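Local coordinates for protein exosome complex component Rrp42 (Methanothermobacter thermautotrophicus, PDB 2WNR) that is a probable non-catalytic subunit of the archaeal exosome, which degrades RNA, and probably helps to structure the active site of its partner Rrp41, at residues N149-A154 against R220-V225; R191-C196 against S230-Q235; V105-V110 against L141-Y146. One frame throughout, in Å; residues are numbered along the deposited sequence.

Interaction 1 (N149-A154 against R220-V225)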
loop_
_atom_site.group_PDB
_atom_site.type_symbol
_atom_site.label_atom_id
_atom_site.label_comp_id
_atom_site.label_asym_id
_atom_site.label_seq_id
_atom_site.Cartn_x
_atom_site.Cartn_y
_atom_site.Cartn_z
ATOM N N ASN A 149 -1.338 -22.340 20.548
ATOM C CA ASN A 149 0.119 -22.294 20.699
ATOM C C ASN A 149 0.867 -22.283 19.366
ATOM O O ASN A 149 1.434 -23.284 18.928
ATOM C CB ASN A 149 0.612 -23.431 21.607
ATOM C CG ASN A 149 2.074 -23.288 21.998
ATOM O OD1 ASN A 149 2.727 -22.294 21.686
ATOM N ND2 ASN A 149 2.590 -24.293 22.696
ATOM N N LEU A 150 0.859 -21.125 18.734
ATOM C CA LEU A 150 1.562 -20.929 17.502
ATOM C C LEU A 150 3.085 -20.877 17.699
ATOM O O LEU A 150 3.838 -21.381 16.877
ATOM C CB LEU A 150 1.067 -19.628 16.906
ATOM C CG LEU A 150 0.051 -19.595 15.763
ATOM C CD1 LEU A 150 -0.896 -20.777 15.516
ATOM C CD2 LEU A 150 -0.543 -18.200 15.615
ATOM N N PHE A 151 3.520 -20.276 18.800
ATOM C CA PHE A 151 4.933 -20.006 19.044
ATOM C C PHE A 151 5.799 -21.266 19.083
ATOM O O PHE A 151 6.841 -21.333 18.408
ATOM C CB PHE A 151 5.115 -19.203 20.338
ATOM C CG PHE A 151 4.341 -17.931 20.366
ATOM C CD1 PHE A 151 4.917 -16.742 19.924
ATOM C CD2 PHE A 151 3.030 -17.913 20.828
ATOM C CE1 PHE A 151 4.194 -15.553 19.936
ATOM C CE2 PHE A 151 2.295 -16.726 20.845
ATOM C CZ PHE A 151 2.877 -15.547 20.396
ATOM N N ASP A 152 5.367 -22.252 19.875
ATOM C CA ASP A 152 6.167 -23.455 20.087
ATOM C C ASP A 152 6.224 -24.267 18.812
ATOM O O ASP A 152 7.284 -24.767 18.451
ATOM C CB ASP A 152 5.617 -24.277 21.246
ATOM C CG ASP A 152 5.634 -23.518 22.561
ATOM O OD1 ASP A 152 6.155 -22.386 22.591
ATOM O OD2 ASP A 152 5.131 -24.059 23.573
ATOM N N ALA A 153 5.084 -24.357 18.126
ATOM C CA ALA A 153 4.981 -25.009 16.822
ATOM C C ALA A 153 5.828 -24.293 15.770
ATOM O O ALA A 153 6.490 -24.941 14.956
ATOM C CB ALA A 153 3.537 -25.072 16.377
ATOM N N ALA A 154 5.814 -22.959 15.811
ATOM C CA ALA A 154 6.546 -22.140 14.845
ATOM C C ALA A 154 8.046 -22.293 15.004
ATOM O O ALA A 154 8.747 -22.561 14.035
ATOM C CB ALA A 154 6.130 -20.686 14.939
ATOM N N ARG A 220 0.136 -15.135 29.021
ATOM C CA ARG A 220 0.968 -16.223 28.525
ATOM C C ARG A 220 2.413 -15.786 28.569
ATOM O O ARG A 220 2.693 -14.593 28.570
ATOM C CB ARG A 220 0.594 -16.565 27.081
ATOM C CG ARG A 220 0.817 -15.398 26.110
ATOM C CD ARG A 220 0.930 -15.827 24.675
ATOM N NE ARG A 220 0.285 -14.840 23.871
ATOM C CZ ARG A 220 0.755 -13.872 23.088
ATOM N NH1 ARG A 220 -0.184 -13.124 22.553
ATOM N NH2 ARG A 220 2.031 -13.619 22.801
ATOM N N ILE A 221 3.328 -16.746 28.590
ATOM C CA ILE A 221 4.761 -16.443 28.485
ATOM C C ILE A 221 5.501 -17.498 27.646
ATOM O O ILE A 221 5.374 -18.695 27.876
ATOM C CB ILE A 221 5.431 -16.226 29.879
ATOM C CG1 ILE A 221 6.919 -15.902 29.719
ATOM C CG2 ILE A 221 5.206 -17.427 30.794
ATOM C CD1 ILE A 221 7.562 -15.262 30.927
ATOM N N SER A 222 6.239 -17.034 26.646
ATOM C CA SER A 222 7.029 -17.911 25.799
ATOM C C SER A 222 8.490 -17.764 26.157
ATOM O O SER A 222 8.994 -16.637 26.259
ATOM C CB SER A 222 6.829 -17.563 24.326
ATOM O OG SER A 222 5.461 -17.642 23.983
ATOM N N ILE A 223 9.165 -18.897 26.343
ATOM C CA ILE A 223 10.578 -18.886 26.675
ATOM C C ILE A 223 11.404 -19.720 25.696
ATOM O O ILE A 223 11.146 -20.903 25.498
ATOM C CB ILE A 223 10.815 -19.328 28.134
ATOM C CG1 ILE A 223 10.015 -18.434 29.085
ATOM C CG2 ILE A 223 12.306 -19.269 28.485
ATOM C CD1 ILE A 223 9.857 -19.002 30.458
ATOM N N GLY A 224 12.386 -19.076 25.070
ATOM C CA GLY A 224 13.327 -19.768 24.200
ATOM C C GLY A 224 14.598 -20.111 24.960
ATOM O O GLY A 224 15.294 -19.216 25.459
ATOM N N VAL A 225 14.892 -21.410 25.047
ATOM C CA VAL A 225 16.093 -21.915 25.728
ATOM C C VAL A 225 17.053 -22.571 24.728
ATOM O O VAL A 225 16.615 -23.168 23.748
ATOM C CB VAL A 225 15.737 -22.928 26.843
ATOM C CG1 VAL A 225 16.953 -23.240 27.685
ATOM C CG2 VAL A 225 14.619 -22.372 27.725
#
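F151, in the first turn of helix 150-164, packs its ring against the side chains of R220 and S222 on strand 219-226, a buried helix-on-sheet contact that joins the two halves of the RNase PH fold. The serine hydroxyl lies over one face of the ring, with S222 OG 3.8 Å from F151 CG and displaced toward the rim. The arginine meets the far end: R220 NH2 approaches F151 CZ obliquely at 3.2 Å, and F151 CE2 lies over a face of the guanidinium. The two planes are 31° apart, so the groups overlap without lying flat on each other. The arginine chain, bent at chi3 (143°), crosses the phenylalanine at about a right angle. Both polar groups have partners outside the two segments: R220 NH2 forms a salt bridge with E106, and S222 OG is hydrogen-bonded to T197 OG1. The helix start is held by N149 at the N-cap, whose OD1 accepts from D152 N at 3.2 Å, while N149 ND2 gives a nearly straight bond (174°) to D152 OD2 at 2.7 Å, met from above the carboxylate plane. Replacing F151 by an alanine would probably open a gap between helix and strand and leave the R220 guanidinium with less to hold its orientation beyond its polar partners. D152 OD1 also bonds T197 OG1, so strand 193-201 touches both partners; helix 102-117 meets the F151 ring through E106, L107 and V110, and helix 244-268 packs under I221 and I223.

Interaction 2 (R191-C196 against S230-Q235)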
loop_
_atom_site.group_PDB
_atom_site.type_symbol
_atom_site.label_atom_id
_atom_site.label_comp_id
_atom_site.label_asym_id
_atom_site.label_seq_id
_atom_site.Cartn_x
_atom_site.Cartn_y
_atom_site.Cartn_z
ATOM N N ARG A 191 24.363 -24.257 16.919
ATOM C CA ARG A 191 23.615 -24.823 18.043
ATOM C C ARG A 191 22.102 -24.740 17.830
ATOM O O ARG A 191 21.628 -24.064 16.919
ATOM C CB ARG A 191 24.005 -24.156 19.371
ATOM C CG ARG A 191 24.175 -22.632 19.348
ATOM C CD ARG A 191 24.775 -22.174 20.667
ATOM N NE ARG A 191 25.415 -20.861 20.597
ATOM C CZ ARG A 191 26.667 -20.637 20.193
ATOM N NH1 ARG A 191 27.146 -19.398 20.184
ATOM N NH2 ARG A 191 27.443 -21.637 19.788
ATOM N N LYS A 192 21.353 -25.446 18.670
ATOM C CA LYS A 192 19.897 -25.457 18.575
ATOM C C LYS A 192 19.281 -24.756 19.768
ATOM O O LYS A 192 19.883 -24.681 20.839
ATOM C CB LYS A 192 19.362 -26.888 18.489
ATOM C CG LYS A 192 19.363 -27.478 17.085
ATOM C CD LYS A 192 19.354 -29.000 17.115
ATOM C CE LYS A 192 20.762 -29.548 17.206
ATOM N NZ LYS A 192 20.767 -31.020 17.421
ATOM N N ALA A 193 18.083 -24.228 19.556
ATOM C CA ALA A 193 17.280 -23.643 20.613
ATOM C C ALA A 193 15.818 -23.922 20.288
ATOM O O ALA A 193 15.438 -23.975 19.113
ATOM C CB ALA A 193 17.530 -22.163 20.702
ATOM N N LEU A 194 15.004 -24.128 21.314
ATOM C CA LEU A 194 13.568 -24.295 21.111
ATOM C C LEU A 194 12.781 -23.515 22.157
ATOM O O LEU A 194 13.369 -22.942 23.082
ATOM C CB LEU A 194 13.169 -25.778 21.105
ATOM C CG LEU A 194 13.600 -26.638 19.908
ATOM C CD1 LEU A 194 13.171 -28.077 20.107
ATOM C CD2 LEU A 194 13.078 -26.110 18.570
ATOM N N MET A 195 11.454 -23.518 22.021
ATOM C CA MET A 195 10.609 -22.649 22.816
ATOM C C MET A 195 9.437 -23.352 23.491
ATOM O O MET A 195 8.765 -24.211 22.903
ATOM C CB MET A 195 10.104 -21.512 21.939
ATOM C CG MET A 195 9.251 -20.484 22.639
ATOM S SD MET A 195 9.074 -19.009 21.617
ATOM C CE MET A 195 10.715 -18.287 21.797
ATOM N N CYS A 196 9.201 -22.955 24.737
ATOM C CA CYS A 196 8.054 -23.394 25.513
ATOM C C CYS A 196 7.157 -22.203 25.821
ATOM O O CYS A 196 7.636 -21.175 26.305
ATOM C CB CYS A 196 8.529 -24.014 26.816
ATOM S SG CYS A 196 9.375 -25.575 26.622
ATOM N N SER A 230 20.595 -21.896 28.454
ATOM C CA SER A 230 20.514 -20.446 28.627
ATOM C C SER A 230 19.318 -19.866 27.866
ATOM O O SER A 230 18.908 -20.415 26.837
ATOM C CB SER A 230 21.829 -19.772 28.205
ATOM O OG SER A 230 22.033 -19.877 26.810
ATOM N N ILE A 231 18.768 -18.765 28.383
ATOM C CA ILE A 231 17.566 -18.123 27.823
ATOM C C ILE A 231 17.933 -17.141 26.717
ATOM O O ILE A 231 18.682 -16.189 26.947
ATOM C CB ILE A 231 16.743 -17.381 28.919
ATOM C CG1 ILE A 231 16.277 -18.357 30.007
ATOM C CG2 ILE A 231 15.556 -16.660 28.315
ATOM C CD1 ILE A 231 15.931 -17.695 31.328
ATOM N N CYS A 232 17.403 -17.375 25.521
ATOM C CA CYS A 232 17.695 -16.504 24.382
ATOM C C CYS A 232 16.498 -15.684 23.880
ATOM O O CYS A 232 16.675 -14.748 23.098
ATOM C CB CYS A 232 18.322 -17.293 23.242
ATOM S SG CYS A 232 17.229 -18.484 22.507
ATOM N N ALA A 233 15.291 -16.020 24.328
ATOM C CA ALA A 233 14.107 -15.230 23.984
ATOM C C ALA A 233 12.998 -15.387 25.013
ATOM O O ALA A 233 12.756 -16.492 25.522
ATOM C CB ALA A 233 13.589 -15.601 22.607
ATOM N N MET A 234 12.318 -14.283 25.308
ATOM C CA MET A 234 11.176 -14.311 26.208
ATOM C C MET A 234 10.103 -13.333 25.745
ATOM O O MET A 234 10.414 -12.246 25.242
ATOM C CB MET A 234 11.606 -13.989 27.628
ATOM C CG MET A 234 10.556 -14.276 28.676
ATOM S SD MET A 234 11.187 -13.989 30.340
ATOM C CE MET A 234 12.258 -15.409 30.532
ATOM N N GLN A 235 8.839 -13.721 25.917
ATOM C CA GLN A 235 7.732 -12.879 25.499
ATOM C C GLN A 235 6.475 -13.096 26.333
ATOM O O GLN A 235 5.757 -14.089 26.167
ATOM C CB GLN A 235 7.422 -13.109 24.004
ATOM C CG GLN A 235 6.336 -12.218 23.429
ATOM C CD GLN A 235 6.859 -10.858 22.970
ATOM O OE1 GLN A 235 8.021 -10.505 23.190
ATOM N NE2 GLN A 235 5.990 -10.086 22.322
#
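A193 and M195 touch C232 and A233 through apolar groups alone, reaching from strand 193-201 to strand 231-237 past the strand 219-226 that separates them. The shorter-armed pair is A193 CB against C232 SG, 4.1 Å apart. The sulfur is placed there by a first torsion of 66°, which sets it between the backbone N and the carbonyl carbon of its own residue. The second pair is longer in reach: M195 CE meets A233 CB at 4.0 Å, methyl to methyl. M195 starts extended, with CG opposite its backbone N (chi1 -178°), then bends at chi3 (-74°), which carries the terminal methyl toward the alanine.

Backbone hydrogen bonding explains how neighbouring residues C232 and A233 can both serve the contact. They face G224 of the middle strand together in a classic beta bulge, so both point toward strand 193-201. G224 brings no side chain to stand in the way, and the two CA-CA separations are 8.1 Å for A193 and C232 and 8.3 Å for M195 and A233. The same M195 side chain also packs on V155 of helix 150-164 and on V110 and C114 of helix 102-117, which cover this face of the sheet. Strand 231-237 is further paired, at M234 and Q235, with an antiparallel strand of another protein chain.

With one methyl-to-sulfur and one methyl-to-methyl touch, the pairing is apolar and without directional bonds; it is the backbone hydrogen bonds of strand 219-226, lying between, that hold the two strands together.

Interaction 3 (V105-V110 against L141-Y146)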
loop_
_atom_site.group_PDB
_atom_site.type_symbol
_atom_site.label_atom_id
_atom_site.label_comp_id
_atom_site.label_asym_id
_atom_site.label_seq_id
_atom_site.Cartn_x
_atom_site.Cartn_y
_atom_site.Cartn_z
ATOM N N VAL A 105 2.752 -10.438 13.141
ATOM C CA VAL A 105 3.990 -9.720 13.401
ATOM C C VAL A 105 4.655 -10.161 14.703
ATOM O O VAL A 105 5.874 -10.383 14.746
ATOM C CB VAL A 105 3.742 -8.196 13.418
ATOM C CG1 VAL A 105 4.946 -7.449 13.982
ATOM C CG2 VAL A 105 3.392 -7.699 12.002
ATOM N N GLU A 106 3.859 -10.303 15.760
ATOM C CA GLU A 106 4.417 -10.734 17.033
ATOM C C GLU A 106 4.990 -12.139 16.938
ATOM O O GLU A 106 6.172 -12.360 17.246
ATOM C CB GLU A 106 3.384 -10.688 18.146
ATOM C CG GLU A 106 4.016 -11.053 19.481
ATOM C CD GLU A 106 3.003 -11.380 20.535
ATOM O OE1 GLU A 106 1.879 -11.777 20.169
ATOM O OE2 GLU A 106 3.339 -11.244 21.733
ATOM N N LEU A 107 4.146 -13.077 16.505
ATOM C CA LEU A 107 4.562 -14.454 16.271
ATOM C C LEU A 107 5.867 -14.501 15.486
ATOM O O LEU A 107 6.812 -15.146 15.895
ATOM C CB LEU A 107 3.475 -15.234 15.528
ATOM C CG LEU A 107 3.630 -16.749 15.264
ATOM C CD1 LEU A 107 4.277 -17.049 13.938
ATOM C CD2 LEU A 107 4.378 -17.471 16.384
ATOM N N SER A 108 5.890 -13.785 14.371
ATOM C CA SER A 108 7.033 -13.705 13.472
ATOM C C SER A 108 8.300 -13.201 14.162
ATOM O O SER A 108 9.342 -13.850 14.107
ATOM C CB SER A 108 6.672 -12.803 12.296
ATOM O OG SER A 108 7.386 -13.188 11.149
ATOM N N ARG A 109 8.211 -12.054 14.823
ATOM C CA ARG A 109 9.364 -11.473 15.524
ATOM C C ARG A 109 9.878 -12.314 16.687
ATOM O O ARG A 109 11.079 -12.342 16.960
ATOM C CB ARG A 109 9.021 -10.084 16.026
ATOM C CG ARG A 109 8.883 -9.082 14.918
ATOM C CD ARG A 109 8.450 -7.748 15.452
ATOM N NE ARG A 109 9.418 -7.171 16.381
ATOM C CZ ARG A 109 10.533 -6.553 16.015
ATOM N NH1 ARG A 109 10.837 -6.453 14.732
ATOM N NH2 ARG A 109 11.334 -6.048 16.929
ATOM N N VAL A 110 8.966 -12.992 17.375
ATOM C CA VAL A 110 9.344 -13.846 18.487
ATOM C C VAL A 110 10.119 -15.058 17.998
ATOM O O VAL A 110 11.113 -15.446 18.615
ATOM C CB VAL A 110 8.131 -14.220 19.374
ATOM C CG1 VAL A 110 8.487 -15.320 20.338
ATOM C CG2 VAL A 110 7.708 -13.003 20.169
ATOM N N LEU A 141 6.928 -18.842 7.355
ATOM C CA LEU A 141 6.100 -19.679 8.204
ATOM C C LEU A 141 4.671 -19.620 7.705
ATOM O O LEU A 141 4.088 -18.545 7.595
ATOM C CB LEU A 141 6.185 -19.210 9.664
ATOM C CG LEU A 141 7.477 -19.394 10.478
ATOM C CD1 LEU A 141 8.726 -18.952 9.743
ATOM C CD2 LEU A 141 7.377 -18.648 11.809
ATOM N N HIS A 142 4.117 -20.785 7.395
ATOM C CA HIS A 142 2.805 -20.873 6.776
ATOM C C HIS A 142 1.843 -21.563 7.742
ATOM O O HIS A 142 1.869 -22.793 7.904
ATOM C CB HIS A 142 2.910 -21.633 5.453
ATOM C CG HIS A 142 2.148 -21.003 4.330
ATOM N ND1 HIS A 142 2.501 -19.791 3.775
ATOM C CD2 HIS A 142 1.058 -21.423 3.646
ATOM C CE1 HIS A 142 1.659 -19.487 2.806
ATOM N NE2 HIS A 142 0.772 -20.460 2.708
ATOM N N ILE A 143 1.003 -20.771 8.398
ATOM C CA ILE A 143 0.121 -21.328 9.412
ATOM C C ILE A 143 -1.111 -21.886 8.699
ATOM O O ILE A 143 -1.881 -21.149 8.089
ATOM C CB ILE A 143 -0.211 -20.319 10.544
ATOM C CG1 ILE A 143 1.015 -20.036 11.430
ATOM C CG2 ILE A 143 -1.261 -20.873 11.449
ATOM C CD1 ILE A 143 2.132 -19.224 10.790
ATOM N N ILE A 144 -1.260 -23.205 8.790
ATOM C CA ILE A 144 -2.227 -23.989 8.036
ATOM C C ILE A 144 -3.474 -24.286 8.864
ATOM O O ILE A 144 -4.581 -24.359 8.331
ATOM C CB ILE A 144 -1.557 -25.318 7.579
ATOM C CG1 ILE A 144 -0.332 -25.043 6.683
ATOM C CG2 ILE A 144 -2.513 -26.234 6.883
ATOM C CD1 ILE A 144 -0.599 -24.222 5.416
ATOM N N ASP A 145 -3.287 -24.449 10.171
ATOM C CA ASP A 145 -4.350 -24.855 11.093
ATOM C C ASP A 145 -3.963 -24.298 12.457
ATOM O O ASP A 145 -2.805 -24.424 12.880
ATOM C CB ASP A 145 -4.426 -26.383 11.153
ATOM C CG ASP A 145 -5.869 -26.935 11.119
ATOM O OD1 ASP A 145 -6.860 -26.171 11.178
ATOM O OD2 ASP A 145 -6.000 -28.175 11.030
ATOM N N TYR A 146 -4.904 -23.654 13.136
ATOM C CA TYR A 146 -4.610 -23.076 14.444
ATOM C C TYR A 146 -5.521 -23.644 15.522
ATOM O O TYR A 146 -6.727 -23.373 15.537
ATOM C CB TYR A 146 -4.675 -21.543 14.403
ATOM C CG TYR A 146 -4.684 -20.872 15.766
ATOM C CD1 TYR A 146 -3.638 -21.055 16.673
ATOM C CD2 TYR A 146 -5.746 -20.052 16.146
ATOM C CE1 TYR A 146 -3.652 -20.444 17.928
ATOM C CE2 TYR A 146 -5.770 -19.433 17.396
ATOM C CZ TYR A 146 -4.721 -19.636 18.282
ATOM O OH TYR A 146 -4.744 -19.020 19.516
#
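L107 on helix 102-117 stands over L141 and I143, two residues of strand 133-145 separated by H142, with its CA 9.7 Å from L141 CA and 10.7 Å from I143 CA, a spacing bridged by side chains alone. One branch does the work on the helix side. L107 CG lies opposite its backbone N; this chi1 (-175°) carries CG toward the strand, and CD1 is the branch that touches. There L107 CD1 meets L141 CD2 at 4.1 Å and, more loosely, I143 CD1 at 4.4 Å, resting over the interval between these two strand methyls. L107 and L141 cross at a slant, methyl end against methyl end. Further along, I144 and D145 both face Q59 in a classic beta bulge, just past the contact.

Helix 102-117 lies in the connection between strand 80-87 and its parallel neighbour 133-145, and so packs on the sheet it links. S85 of strand 80-87 lies beside both L107 and L141; from helix 150-164, A154 closes on L107 and T158 on L141, and I60 and V62 of strand 58-69 flank the strand residues.

All three touching side chains are buried hydrocarbon, so the helix is held to the sheet here by apolar packing, with no charge or directional bond between the segments to fix the slant of the leucines.

Overall arrangement
Interactions 1 and 2 have centres about 9 Å apart and share a sheet, in which strand 219-226 of the first runs between the two strands of the second: I223 N lies 2.7 Å from C196 O and G224 N 2.6 Å from A233 O, both probable hydrogen bonds. Interaction 3 lies about 11 Å from interaction 1, centre to centre, and about 17 Å from interaction 2. Its helix ties the group together: E106 OE2 meets R220 NH2 at 2.9 Å and Q235 NE2 at 3.0 Å, and F151 CD1 touches L107 CD2 at 3.7 Å. The three contacts lie in the buried interior of this subunit, which is probably non-catalytic.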